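PDB 5YH1: member of s1p family of ribosomal proteins from Pyrococcus furiosus, which binds manganese and is probably an exonuclease acting on nucleic acids, this chain being the DHH-domain part of a longer protein that also carries an S1 domain. Local coordinates for residues A[16-22]-A[45-50]; A[40-44]-A[182-186]; A[74-78]-A[203-207]; A[132-138]-A[157-163]. Residue numbers count along the deposited sequence, not the author numbering.

Interaction 1: A[16-22]-A[45-50]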
loop_
_atom_site.group_PDB
_atom_site.type_symbol
_atom_site.label_atom_id
_atom_site.label_comp_id
_atom_site.label_asym_id
_atom_site.label_seq_id
_atom_site.Cartn_x
_atom_site.Cartn_y
_atom_site.Cartn_z
ATOM N N LEU A 16 21.757 16.119 33.371
ATOM C CA LEU A 16 20.601 15.748 32.553
ATOM C C LEU A 16 19.444 15.294 33.429
ATOM O O LEU A 16 18.315 15.715 33.209
ATOM C CB LEU A 16 20.951 14.654 31.537
ATOM C CG LEU A 16 21.626 15.114 30.243
ATOM C CD1 LEU A 16 22.049 13.895 29.428
ATOM C CD2 LEU A 16 20.731 16.025 29.417
ATOM N N ASP A 17 19.731 14.445 34.414
ATOM C CA ASP A 17 18.740 14.051 35.422
ATOM C C ASP A 17 18.111 15.254 36.110
ATOM O O ASP A 17 16.897 15.309 36.283
ATOM C CB ASP A 17 19.367 13.156 36.493
ATOM C CG ASP A 17 19.644 11.755 35.998
ATOM O OD1 ASP A 17 19.197 11.408 34.887
ATOM O OD2 ASP A 17 20.313 10.992 36.727
ATOM N N ARG A 18 18.944 16.212 36.500
ATOM C CA ARG A 18 18.479 17.393 37.213
ATOM C C ARG A 18 17.608 18.248 36.303
ATOM O O ARG A 18 16.484 18.570 36.661
ATOM C CB ARG A 18 19.664 18.205 37.744
ATOM C CG ARG A 18 19.307 19.235 38.806
ATOM C CD ARG A 18 20.540 20.034 39.210
ATOM N NE ARG A 18 20.306 20.945 40.336
ATOM C CZ ARG A 18 19.842 22.195 40.246
ATOM N NH1 ARG A 18 19.520 22.739 39.071
ATOM N NH2 ARG A 18 19.689 22.913 41.353
ATOM N N ARG A 19 18.109 18.595 35.121
ATOM C CA ARG A 19 17.335 19.446 34.214
ATOM C C ARG A 19 16.036 18.804 33.716
ATOM O O ARG A 19 15.065 19.509 33.442
ATOM C CB ARG A 19 18.150 19.901 33.001
ATOM C CG ARG A 19 17.512 21.124 32.362
ATOM C CD ARG A 19 18.062 21.478 31.004
ATOM N NE ARG A 19 17.204 22.462 30.344
ATOM C CZ ARG A 19 17.525 23.107 29.224
ATOM N NH1 ARG A 19 18.694 22.889 28.624
ATOM N NH2 ARG A 19 16.675 23.981 28.695
ATOM N N ALA A 20 16.025 17.481 33.582
ATOM C CA ALA A 20 14.851 16.773 33.072
ATOM C C ALA A 20 13.690 16.759 34.059
ATOM O O ALA A 20 12.546 16.605 33.646
ATOM C CB ALA A 20 15.216 15.347 32.690
ATOM N N GLN A 21 13.981 16.890 35.354
ATOM C CA GLN A 21 12.938 16.910 36.380
ATOM C C GLN A 21 11.891 17.932 35.997
ATOM O O GLN A 21 12.226 19.085 35.783
ATOM C CB GLN A 21 13.503 17.304 37.748
ATOM C CG GLN A 21 14.332 16.232 38.426
ATOM C CD GLN A 21 13.529 14.995 38.763
ATOM O OE1 GLN A 21 12.323 15.064 38.999
ATOM N NE2 GLN A 21 14.197 13.852 38.785
ATOM N N PRO A 22 10.628 17.512 35.888
ATOM C CA PRO A 22 9.577 18.492 35.611
ATOM C C PRO A 22 9.139 19.246 36.875
ATOM O O PRO A 22 9.240 18.709 37.977
ATOM C CB PRO A 22 8.432 17.624 35.098
ATOM C CG PRO A 22 8.608 16.336 35.829
ATOM C CD PRO A 22 10.091 16.146 36.015
ATOM N N ALA A 45 6.927 12.529 31.911
ATOM C CA ALA A 45 7.452 13.815 31.470
ATOM C C ALA A 45 8.960 13.900 31.675
ATOM O O ALA A 45 9.666 14.459 30.847
ATOM C CB ALA A 45 6.748 14.957 32.187
ATOM N N PHE A 46 9.445 13.346 32.781
ATOM C CA PHE A 46 10.881 13.254 33.028
ATOM C C PHE A 46 11.589 12.489 31.899
ATOM O O PHE A 46 12.583 12.963 31.351
ATOM C CB PHE A 46 11.167 12.574 34.380
ATOM C CG PHE A 46 12.612 12.194 34.574
ATOM C CD1 PHE A 46 13.536 13.124 35.029
ATOM C CD2 PHE A 46 13.057 10.911 34.277
ATOM C CE1 PHE A 46 14.874 12.775 35.191
ATOM C CE2 PHE A 46 14.391 10.562 34.436
ATOM C CZ PHE A 46 15.300 11.497 34.892
HETATM N N MSE A 47 11.072 11.313 31.556
HETATM C CA MSE A 47 11.699 10.487 30.515
HETATM C C MSE A 47 11.693 11.175 29.175
HETATM O O MSE A 47 12.683 11.138 28.448
HETATM C CB MSE A 47 11.011 9.132 30.439
HETATM C CG MSE A 47 11.491 8.259 31.593
HETATM SE SE MSE A 47 10.499 6.565 31.618
HETATM C CE MSE A 47 11.462 5.744 30.098
ATOM N N ILE A 48 10.593 11.839 28.838
ATOM C CA ILE A 48 10.492 12.515 27.550
ATOM C C ILE A 48 11.458 13.699 27.498
ATOM O O ILE A 48 12.224 13.839 26.533
ATOM C CB ILE A 48 9.029 12.897 27.226
ATOM C CG1 ILE A 48 8.239 11.623 26.910
ATOM C CG2 ILE A 48 8.944 13.853 26.048
ATOM C CD1 ILE A 48 6.737 11.781 26.942
ATOM N N ARG A 49 11.455 14.519 28.548
ATOM C CA ARG A 49 12.354 15.680 28.624
ATOM C C ARG A 49 13.826 15.258 28.573
ATOM O O ARG A 49 14.646 15.923 27.952
ATOM C CB ARG A 49 12.090 16.491 29.904
ATOM C CG ARG A 49 10.795 17.296 29.903
ATOM C CD ARG A 49 10.454 17.787 31.307
ATOM N NE ARG A 49 11.539 18.591 31.883
ATOM C CZ ARG A 49 11.794 19.859 31.564
ATOM N NH1 ARG A 49 11.050 20.511 30.689
ATOM N NH2 ARG A 49 12.805 20.487 32.130
ATOM N N ARG A 50 14.157 14.150 29.224
ATOM C CA ARG A 50 15.539 13.677 29.254
ATOM C C ARG A 50 16.017 13.258 27.862
ATOM O O ARG A 50 17.115 13.641 27.437
ATOM C CB ARG A 50 15.703 12.526 30.246
ATOM C CG ARG A 50 17.140 12.362 30.704
ATOM C CD ARG A 50 17.322 11.195 31.661
ATOM N NE ARG A 50 18.647 11.247 32.287
ATOM C CZ ARG A 50 19.795 10.936 31.678
ATOM N NH1 ARG A 50 19.805 10.537 30.406
ATOM N NH2 ARG A 50 20.947 11.028 32.346
#

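Interaction 2: A[40-44]-A[182-186]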
loop_
_atom_site.group_PDB
_atom_site.type_symbol
_atom_site.label_atom_id
_atom_site.label_comp_id
_atom_site.label_asym_id
_atom_site.label_seq_id
_atom_site.Cartn_x
_atom_site.Cartn_y
_atom_site.Cartn_z
ATOM N N LYS A 40 3.406 8.951 38.127
ATOM C CA LYS A 40 3.664 8.365 36.808
ATOM C C LYS A 40 3.608 9.404 35.695
ATOM O O LYS A 40 4.381 9.346 34.750
ATOM C CB LYS A 40 2.705 7.218 36.540
ATOM C CG LYS A 40 2.762 6.171 37.640
ATOM C CD LYS A 40 2.430 4.777 37.146
ATOM C CE LYS A 40 1.423 4.078 38.048
ATOM N NZ LYS A 40 1.105 2.715 37.525
ATOM N N ILE A 41 2.710 10.372 35.825
ATOM C CA ILE A 41 2.676 11.501 34.905
ATOM C C ILE A 41 4.007 12.259 34.906
ATOM O O ILE A 41 4.536 12.603 33.839
ATOM C CB ILE A 41 1.503 12.451 35.231
ATOM C CG1 ILE A 41 0.197 11.824 34.721
ATOM C CG2 ILE A 41 1.717 13.815 34.599
ATOM C CD1 ILE A 41 -1.065 12.557 35.136
HETATM N N MSE A 42 4.542 12.502 36.098
HETATM C CA MSE A 42 5.809 13.225 36.247
HETATM C C MSE A 42 6.974 12.388 35.761
HETATM O O MSE A 42 7.909 12.918 35.183
HETATM C CB MSE A 42 6.027 13.682 37.693
HETATM C CG MSE A 42 5.090 14.853 37.996
HETATM SE SE MSE A 42 5.351 15.608 39.811
HETATM C CE MSE A 42 6.855 16.818 39.413
ATOM N N LYS A 43 6.925 11.086 35.983
ATOM C CA LYS A 43 7.938 10.179 35.440
ATOM C C LYS A 43 7.923 10.165 33.903
ATOM O O LYS A 43 8.977 10.231 33.273
ATOM C CB LYS A 43 7.724 8.767 35.970
ATOM C CG LYS A 43 8.810 7.779 35.550
ATOM C CD LYS A 43 8.586 6.439 36.226
ATOM C CE LYS A 43 9.629 5.405 35.830
ATOM N NZ LYS A 43 9.217 4.077 36.358
ATOM N N ALA A 44 6.732 10.091 33.309
ATOM C CA ALA A 44 6.601 10.135 31.848
ATOM C C ALA A 44 7.237 11.399 31.288
ATOM O O ALA A 44 8.006 11.351 30.323
ATOM C CB ALA A 44 5.133 10.052 31.436
ATOM N N ASP A 182 8.372 0.960 30.717
ATOM C CA ASP A 182 9.073 1.688 31.772
ATOM C C ASP A 182 8.175 2.615 32.594
ATOM O O ASP A 182 8.415 2.823 33.782
ATOM C CB ASP A 182 10.233 2.473 31.157
ATOM C CG ASP A 182 11.278 1.553 30.523
ATOM O OD1 ASP A 182 12.214 1.184 31.247
ATOM O OD2 ASP A 182 11.130 1.145 29.346
ATOM N N VAL A 183 7.173 3.206 31.959
ATOM C CA VAL A 183 6.126 3.907 32.700
ATOM C C VAL A 183 4.814 3.821 31.932
ATOM O O VAL A 183 4.774 4.030 30.709
ATOM C CB VAL A 183 6.485 5.372 33.012
ATOM C CG1 VAL A 183 6.602 6.200 31.746
ATOM C CG2 VAL A 183 5.450 5.988 33.954
ATOM N N HIS A 184 3.754 3.482 32.663
ATOM C CA HIS A 184 2.432 3.312 32.100
ATOM C C HIS A 184 1.467 4.257 32.825
ATOM O O HIS A 184 1.168 4.063 34.002
ATOM C CB HIS A 184 2.026 1.850 32.232
ATOM C CG HIS A 184 0.754 1.502 31.528
ATOM N ND1 HIS A 184 0.209 0.239 31.577
ATOM C CD2 HIS A 184 -0.100 2.253 30.798
ATOM C CE1 HIS A 184 -0.916 0.218 30.883
ATOM N NE2 HIS A 184 -1.130 1.431 30.409
ATOM N N VAL A 185 1.038 5.309 32.123
ATOM C CA VAL A 185 0.054 6.262 32.630
ATOM C C VAL A 185 -1.315 5.806 32.144
ATOM O O VAL A 185 -1.603 5.839 30.938
ATOM C CB VAL A 185 0.335 7.690 32.128
ATOM C CG1 VAL A 185 -0.740 8.654 32.612
ATOM C CG2 VAL A 185 1.713 8.160 32.584
ATOM N N ASN A 186 -2.145 5.360 33.079
ATOM C CA ASN A 186 -3.456 4.800 32.761
ATOM C C ASN A 186 -4.377 4.881 33.996
ATOM O O ASN A 186 -4.027 4.367 35.069
ATOM C CB ASN A 186 -3.295 3.357 32.278
ATOM C CG ASN A 186 -4.583 2.755 31.734
ATOM O OD1 ASN A 186 -5.677 3.052 32.205
ATOM N ND2 ASN A 186 -4.449 1.879 30.739
HETATM O O HOH W 1 -0.988 4.253 35.589
#

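Interaction 3: A[74-78]-A[203-207]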
loop_
_atom_site.group_PDB
_atom_site.type_symbol
_atom_site.label_atom_id
_atom_site.label_comp_id
_atom_site.label_asym_id
_atom_site.label_seq_id
_atom_site.Cartn_x
_atom_site.Cartn_y
_atom_site.Cartn_z
ATOM N N ALA A 74 -0.984 17.082 21.082
ATOM C CA ALA A 74 -0.690 17.737 22.369
ATOM C C ALA A 74 0.777 17.532 22.761
ATOM O O ALA A 74 1.495 18.488 23.059
ATOM C CB ALA A 74 -1.608 17.208 23.464
ATOM N N LEU A 75 1.225 16.279 22.733
ATOM C CA LEU A 75 2.601 15.953 23.122
ATOM C C LEU A 75 3.628 16.549 22.161
ATOM O O LEU A 75 4.638 17.110 22.593
ATOM C CB LEU A 75 2.771 14.438 23.250
ATOM C CG LEU A 75 1.951 13.881 24.415
ATOM C CD1 LEU A 75 1.726 12.385 24.278
ATOM C CD2 LEU A 75 2.603 14.214 25.750
ATOM N N GLU A 76 3.356 16.457 20.862
ATOM C CA GLU A 76 4.234 17.041 19.842
ATOM C C GLU A 76 4.405 18.550 20.039
ATOM O O GLU A 76 5.512 19.097 19.886
ATOM C CB GLU A 76 3.696 16.723 18.424
ATOM C CG GLU A 76 4.413 17.446 17.291
ATOM C CD GLU A 76 4.015 16.976 15.888
ATOM O OE1 GLU A 76 4.350 17.685 14.924
ATOM O OE2 GLU A 76 3.398 15.908 15.717
ATOM N N THR A 77 3.309 19.225 20.378
ATOM C CA THR A 77 3.309 20.673 20.547
ATOM C C THR A 77 4.218 21.113 21.705
ATOM O O THR A 77 4.856 22.154 21.630
ATOM C CB THR A 77 1.867 21.185 20.748
ATOM O OG1 THR A 77 1.076 20.797 19.623
ATOM C CG2 THR A 77 1.821 22.701 20.888
ATOM N N ALA A 78 4.287 20.306 22.760
ATOM C CA ALA A 78 5.192 20.555 23.892
ATOM C C ALA A 78 6.649 20.170 23.583
ATOM O O ALA A 78 7.586 20.844 23.998
ATOM C CB ALA A 78 4.708 19.779 25.107
ATOM N N ALA A 203 -2.740 13.059 27.995
ATOM C CA ALA A 203 -1.585 13.494 27.218
ATOM C C ALA A 203 -1.388 14.989 27.294
ATOM O O ALA A 203 -0.253 15.478 27.270
ATOM C CB ALA A 203 -1.724 13.054 25.768
ATOM N N THR A 204 -2.492 15.729 27.339
ATOM C CA THR A 204 -2.401 17.180 27.512
ATOM C C THR A 204 -1.765 17.511 28.863
ATOM O O THR A 204 -0.890 18.371 28.933
ATOM C CB THR A 204 -3.777 17.862 27.370
ATOM O OG1 THR A 204 -4.264 17.686 26.035
ATOM C CG2 THR A 204 -3.681 19.344 27.668
ATOM N N GLU A 205 -2.152 16.801 29.923
ATOM C CA GLU A 205 -1.539 17.046 31.241
ATOM C C GLU A 205 -0.054 16.663 31.214
ATOM O O GLU A 205 0.796 17.448 31.648
ATOM C CB GLU A 205 -2.274 16.318 32.364
ATOM C CG GLU A 205 -3.750 16.690 32.515
ATOM C CD GLU A 205 -4.017 18.112 33.028
ATOM O OE1 GLU A 205 -3.071 18.868 33.331
ATOM O OE2 GLU A 205 -5.202 18.488 33.134
ATOM N N VAL A 206 0.280 15.499 30.651
ATOM C CA VAL A 206 1.697 15.139 30.504
ATOM C C VAL A 206 2.436 16.228 29.743
ATOM O O VAL A 206 3.538 16.641 30.148
ATOM C CB VAL A 206 1.923 13.775 29.822
ATOM C CG1 VAL A 206 3.408 13.557 29.552
ATOM C CG2 VAL A 206 1.392 12.644 30.686
ATOM N N ALA A 207 1.834 16.710 28.659
ATOM C CA ALA A 207 2.463 17.756 27.849
ATOM C C ALA A 207 2.774 19.018 28.658
ATOM O O ALA A 207 3.799 19.660 28.440
ATOM C CB ALA A 207 1.595 18.106 26.650
#

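Interaction 4: A[132-138]-A[157-163]. With MN (manganese (II) ion), chain F.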
loop_
_atom_site.group_PDB
_atom_site.type_symbol
_atom_site.label_atom_id
_atom_site.label_comp_id
_atom_site.label_asym_id
_atom_site.label_seq_id
_atom_site.Cartn_x
_atom_site.Cartn_y
_atom_site.Cartn_z
ATOM N N LEU A 132 13.484 6.920 22.341
ATOM C CA LEU A 132 12.449 6.692 23.326
ATOM C C LEU A 132 11.161 6.512 22.531
ATOM O O LEU A 132 10.851 7.318 21.646
ATOM C CB LEU A 132 12.319 7.902 24.261
ATOM C CG LEU A 132 11.195 7.885 25.301
ATOM C CD1 LEU A 132 11.495 6.843 26.362
ATOM C CD2 LEU A 132 11.021 9.260 25.935
ATOM N N VAL A 133 10.427 5.454 22.847
ATOM C CA VAL A 133 9.144 5.173 22.223
ATOM C C VAL A 133 8.005 5.551 23.178
ATOM O O VAL A 133 7.971 5.089 24.336
ATOM C CB VAL A 133 9.046 3.687 21.828
ATOM C CG1 VAL A 133 7.665 3.358 21.282
ATOM C CG2 VAL A 133 10.115 3.345 20.791
ATOM N N VAL A 134 7.102 6.404 22.691
ATOM C CA VAL A 134 5.918 6.843 23.439
ATOM C C VAL A 134 4.687 6.391 22.674
ATOM O O VAL A 134 4.498 6.794 21.520
ATOM C CB VAL A 134 5.869 8.380 23.596
ATOM C CG1 VAL A 134 4.671 8.799 24.441
ATOM C CG2 VAL A 134 7.163 8.909 24.206
ATOM N N ILE A 135 3.872 5.542 23.304
ATOM C CA ILE A 135 2.656 5.015 22.693
ATOM C C ILE A 135 1.465 5.626 23.412
ATOM O O ILE A 135 1.431 5.630 24.649
ATOM C CB ILE A 135 2.510 3.494 22.846
ATOM C CG1 ILE A 135 3.847 2.780 22.698
ATOM C CG2 ILE A 135 1.472 2.969 21.852
ATOM C CD1 ILE A 135 4.415 2.830 21.296
ATOM N N VAL A 136 0.483 6.095 22.644
ATOM C CA VAL A 136 -0.597 6.928 23.181
ATOM C C VAL A 136 -1.939 6.489 22.616
ATOM O O VAL A 136 -2.080 6.296 21.399
ATOM C CB VAL A 136 -0.358 8.404 22.828
ATOM C CG1 VAL A 136 -1.469 9.288 23.376
ATOM C CG2 VAL A 136 1.001 8.855 23.343
ATOM N N ASP A 137 -2.918 6.340 23.505
ATOM C CA ASP A 137 -4.249 5.803 23.181
ATOM C C ASP A 137 -4.227 4.346 22.690
ATOM O O ASP A 137 -5.245 3.790 22.272
ATOM C CB ASP A 137 -4.991 6.715 22.193
ATOM C CG ASP A 137 -6.488 6.462 22.186
ATOM O OD1 ASP A 137 -7.075 6.305 23.288
ATOM O OD2 ASP A 137 -7.075 6.392 21.086
ATOM N N ASN A 138 -3.054 3.736 22.781
ATOM C CA ASN A 138 -2.821 2.337 22.492
ATOM C C ASN A 138 -1.731 1.963 23.483
ATOM O O ASN A 138 -1.170 2.852 24.129
ATOM C CB ASN A 138 -2.263 2.149 21.070
ATOM C CG ASN A 138 -3.334 1.923 20.020
ATOM O OD1 ASN A 138 -4.525 1.876 20.313
ATOM N ND2 ASN A 138 -2.901 1.789 18.762
ATOM N N LYS A 157 13.549 2.094 25.599
ATOM C CA LYS A 157 12.664 2.510 26.691
ATOM C C LYS A 157 11.326 2.964 26.139
ATOM O O LYS A 157 11.250 3.508 25.037
ATOM C CB LYS A 157 13.323 3.589 27.538
ATOM C CG LYS A 157 14.539 3.045 28.267
ATOM C CD LYS A 157 15.155 4.081 29.176
ATOM C CE LYS A 157 16.266 3.462 30.012
ATOM N NZ LYS A 157 16.927 4.509 30.839
ATOM N N ILE A 158 10.276 2.696 26.907
ATOM C CA ILE A 158 8.918 2.770 26.414
ATOM C C ILE A 158 8.033 3.492 27.431
ATOM O O ILE A 158 7.982 3.107 28.604
ATOM C CB ILE A 158 8.345 1.355 26.152
ATOM C CG1 ILE A 158 9.220 0.575 25.158
ATOM C CG2 ILE A 158 6.924 1.441 25.620
ATOM C CD1 ILE A 158 8.915 -0.910 25.108
ATOM N N VAL A 159 7.358 4.541 26.969
ATOM C CA VAL A 159 6.332 5.248 27.740
ATOM C C VAL A 159 4.959 4.941 27.137
ATOM O O VAL A 159 4.770 5.046 25.921
ATOM C CB VAL A 159 6.577 6.770 27.716
ATOM C CG1 VAL A 159 5.425 7.538 28.372
ATOM C CG2 VAL A 159 7.909 7.098 28.389
ATOM N N VAL A 160 4.011 4.544 27.982
ATOM C CA VAL A 160 2.635 4.335 27.558
ATOM C C VAL A 160 1.683 5.298 28.267
ATOM O O VAL A 160 1.700 5.398 29.504
ATOM C CB VAL A 160 2.157 2.906 27.847
ATOM C CG1 VAL A 160 0.728 2.729 27.330
ATOM C CG2 VAL A 160 3.101 1.878 27.225
ATOM N N ILE A 161 0.865 5.992 27.472
ATOM C CA ILE A 161 -0.209 6.864 27.961
ATOM C C ILE A 161 -1.516 6.390 27.308
ATOM O O ILE A 161 -1.777 6.669 26.138
ATOM C CB ILE A 161 0.044 8.341 27.603
ATOM C CG1 ILE A 161 1.377 8.819 28.191
ATOM C CG2 ILE A 161 -1.093 9.215 28.113
ATOM C CD1 ILE A 161 1.875 10.123 27.610
ATOM N N ASP A 162 -2.324 5.655 28.058
ATOM C CA ASP A 162 -3.498 5.000 27.514
ATOM C C ASP A 162 -4.613 4.972 28.570
ATOM O O ASP A 162 -4.369 5.243 29.748
ATOM C CB ASP A 162 -3.102 3.587 27.061
ATOM C CG ASP A 162 -4.123 2.937 26.153
ATOM O OD1 ASP A 162 -5.090 3.619 25.723
ATOM O OD2 ASP A 162 -3.957 1.718 25.870
ATOM N N HIS A 163 -5.836 4.665 28.147
ATOM C CA HIS A 163 -6.983 4.586 29.069
ATOM C C HIS A 163 -7.883 3.375 28.815
ATOM O O HIS A 163 -9.024 3.333 29.297
ATOM C CB HIS A 163 -7.805 5.884 29.019
ATOM C CG HIS A 163 -8.449 6.137 27.696
ATOM N ND1 HIS A 163 -9.813 6.272 27.544
ATOM C CD2 HIS A 163 -7.919 6.257 26.457
ATOM C CE1 HIS A 163 -10.090 6.481 26.268
ATOM N NE2 HIS A 163 -8.957 6.478 25.593
HETATM MN MN MN F . -9.264 7.054 23.292
HETATM O O HOH W 2 -9.484 7.054 21.136
HETATM O O HOH W 3 -10.477 5.208 23.022
#

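Interaction 1: A[16-22]-A[45-50]
Two arginines of helix 32-53 supply the polar bonds to the end of helix 2-20. Arg49 donates twice to main-chain carbonyls: its NE to Ala20 O at 2.8 Å, its NH2 to Arg19 O at 2.8 Å. Carbonyls near a helix C-terminus lack the usual amide partners, and the guanidinium satisfies these two. Its remaining nitrogen, Arg49 NH1, donates to Ile210 O in helix 199-210. Arg50 forms a salt bridge with Asp17, with Arg50 NE to Asp17 OD1 at 2.7 Å. A weak second bond runs from Arg50 NH2 to Asp17 OD1 at 3.1 Å, and Glu13 also pairs with NH2. Leu16 CB lies over one face of this guanidinium, 3.7 Å from Arg50 NH2. Between the arginines, Ala20 CB meets Phe46 CE1 at 3.6 Å. Pro22 CD packs on Phe46 CB at 4.1 Å. The short helix segments cross at 121°, with axes 8.9 Å apart. This is a surface helix-helix contact in which an arginine of one helix bonds to main-chain carbonyls in the last turn of the other.

Interaction 2: A[40-44]-A[182-186]
This is a buried helix-on-sheet contact at one border of the parallel α/β sheet of the DHH domain. Helix 32-53 lies across strand 183-185, the outermost strand on this side within the chain. The axes of the short segments come within 7.9 Å, and their directions differ by 125°. Val183 and Val185 both meet the helix, while the CA-to-CB bond of His184 between them points away. Val183 CG1 lies 4.1 Å from Ala44 CB. Val185 CG2 is 4.1 Å from Ala44 CB and 3.6 Å from Lys40 O, and Val185 CG1 is 3.9 Å from Ile41 CG1. The small Ala44 leaves room for both valines. Ile41 continues the apolar layer to Val206 and Tyr209 of helix 199-210. Lysines border this patch. The extended Lys43 side chain passes Val183, with its CD 3.9 Å from Val183 CG2, and its NZ donates to Asp182 O at 3.0 Å. The carboxylate of Asp182 instead pairs with Lys152. Lys40 CD lies 3.5 Å from His184 O. A water donates to His184 O at 2.7 Å, accepts from Asn186 N at 3.0 Å, and takes a weak bond from Lys40 NZ at 3.2 Å.

Interaction 3: A[74-78]-A[203-207]
Helices 66-86 and 199-210 pack side by side in the α/β fold of the DHH domain. Their short segments run almost parallel, 10° apart, with axes 8.5 Å from each other. Small residues permit this spacing, and no hydrogen bond links the two segments. Ala74 comes first. Its CB points toward the other helix and lies 3.7 Å from Thr204 OG1, a hydroxyl already bonded to Gly200 O within its own helix. Ala74 O touches Ala207 CB at 3.6 Å. Leu75 is the one large side chain that the first segment brings to the contact. Its CB leaves sideways, but the branched end reaches across. Leu75 CD1 packs on Ala203 CB at 3.8 Å. Leu75 CD2 lies 3.9 Å from Val206 CG1 and 3.5 Å from Ala203 O. Both Leu75 and Val206 also touch Ile161 of strand 158-161, so the helix pair rests on the sheet here. One turn after Ala74, Ala78 faces the partner again. Its carbonyl oxygen is hydrogen-bonded to Asn211 ND2, just beyond helix 199-210. Ala78 CB sits 3.9 Å from Ala207 CB and 3.5 Å from Ala207 O.

Interaction 4: A[132-138]-A[157-163]
Val134, Val136, Val159 and Ile161 share one face of the parallel pair 132-136 and 158-161, inner strands of the sheet. Val134 CG2 lies 4.2 Å from Val159 CB. Helix 199-210 packs on Ile161 there. Val133, Ile135, Ile158 and Val160 share the other face. Tyr148 of helix 145-152 touches the last three. Five main-chain hydrogen bonds join the strands, from Val133 N to Lys157 O (3.0 Å) at one end to Asp137 N to Ile161 O (2.9 Å) at the other. Beyond the strands the chain turns polar. Asp162 OD1 accepts from His163 N at 2.7 Å. Asp137 OD1 and His163 NE2 bind the manganese ion MN at 2.3 and 2.4 Å. Two waters also bind the ion, and Asp67 and Asp229 complete the protein part of the site. The strands belong to a β-α-β crossover through helix 145-152. Metal ligands just past the C-terminal ends of parallel strands are characteristic of the DHH phosphoesterase active site.

In the fold
Interaction 1 is a surface contact, while interactions 2, 3 and 4 are buried. Interactions 1 and 2 share helix 32-53, which carries its arginine bonds to helix 2-20 in the first and lies against the sheet border in the second. Interaction 4 joins two inner strands of the sheet through main-chain hydrogen bonds. Its strand 158-161 pairs with strand 183-185 of interaction 2. Interaction 3 packs against the sheet face bearing Val136 and Ile161, and is close van der Waals packing with no hydrogen bond across the segments. Ile41 of interaction 2 meets Val206 of interaction 3. Charged side chains bond across interactions 1 and 2, whereas interaction 4 directs Asp137 and His163 to the metal.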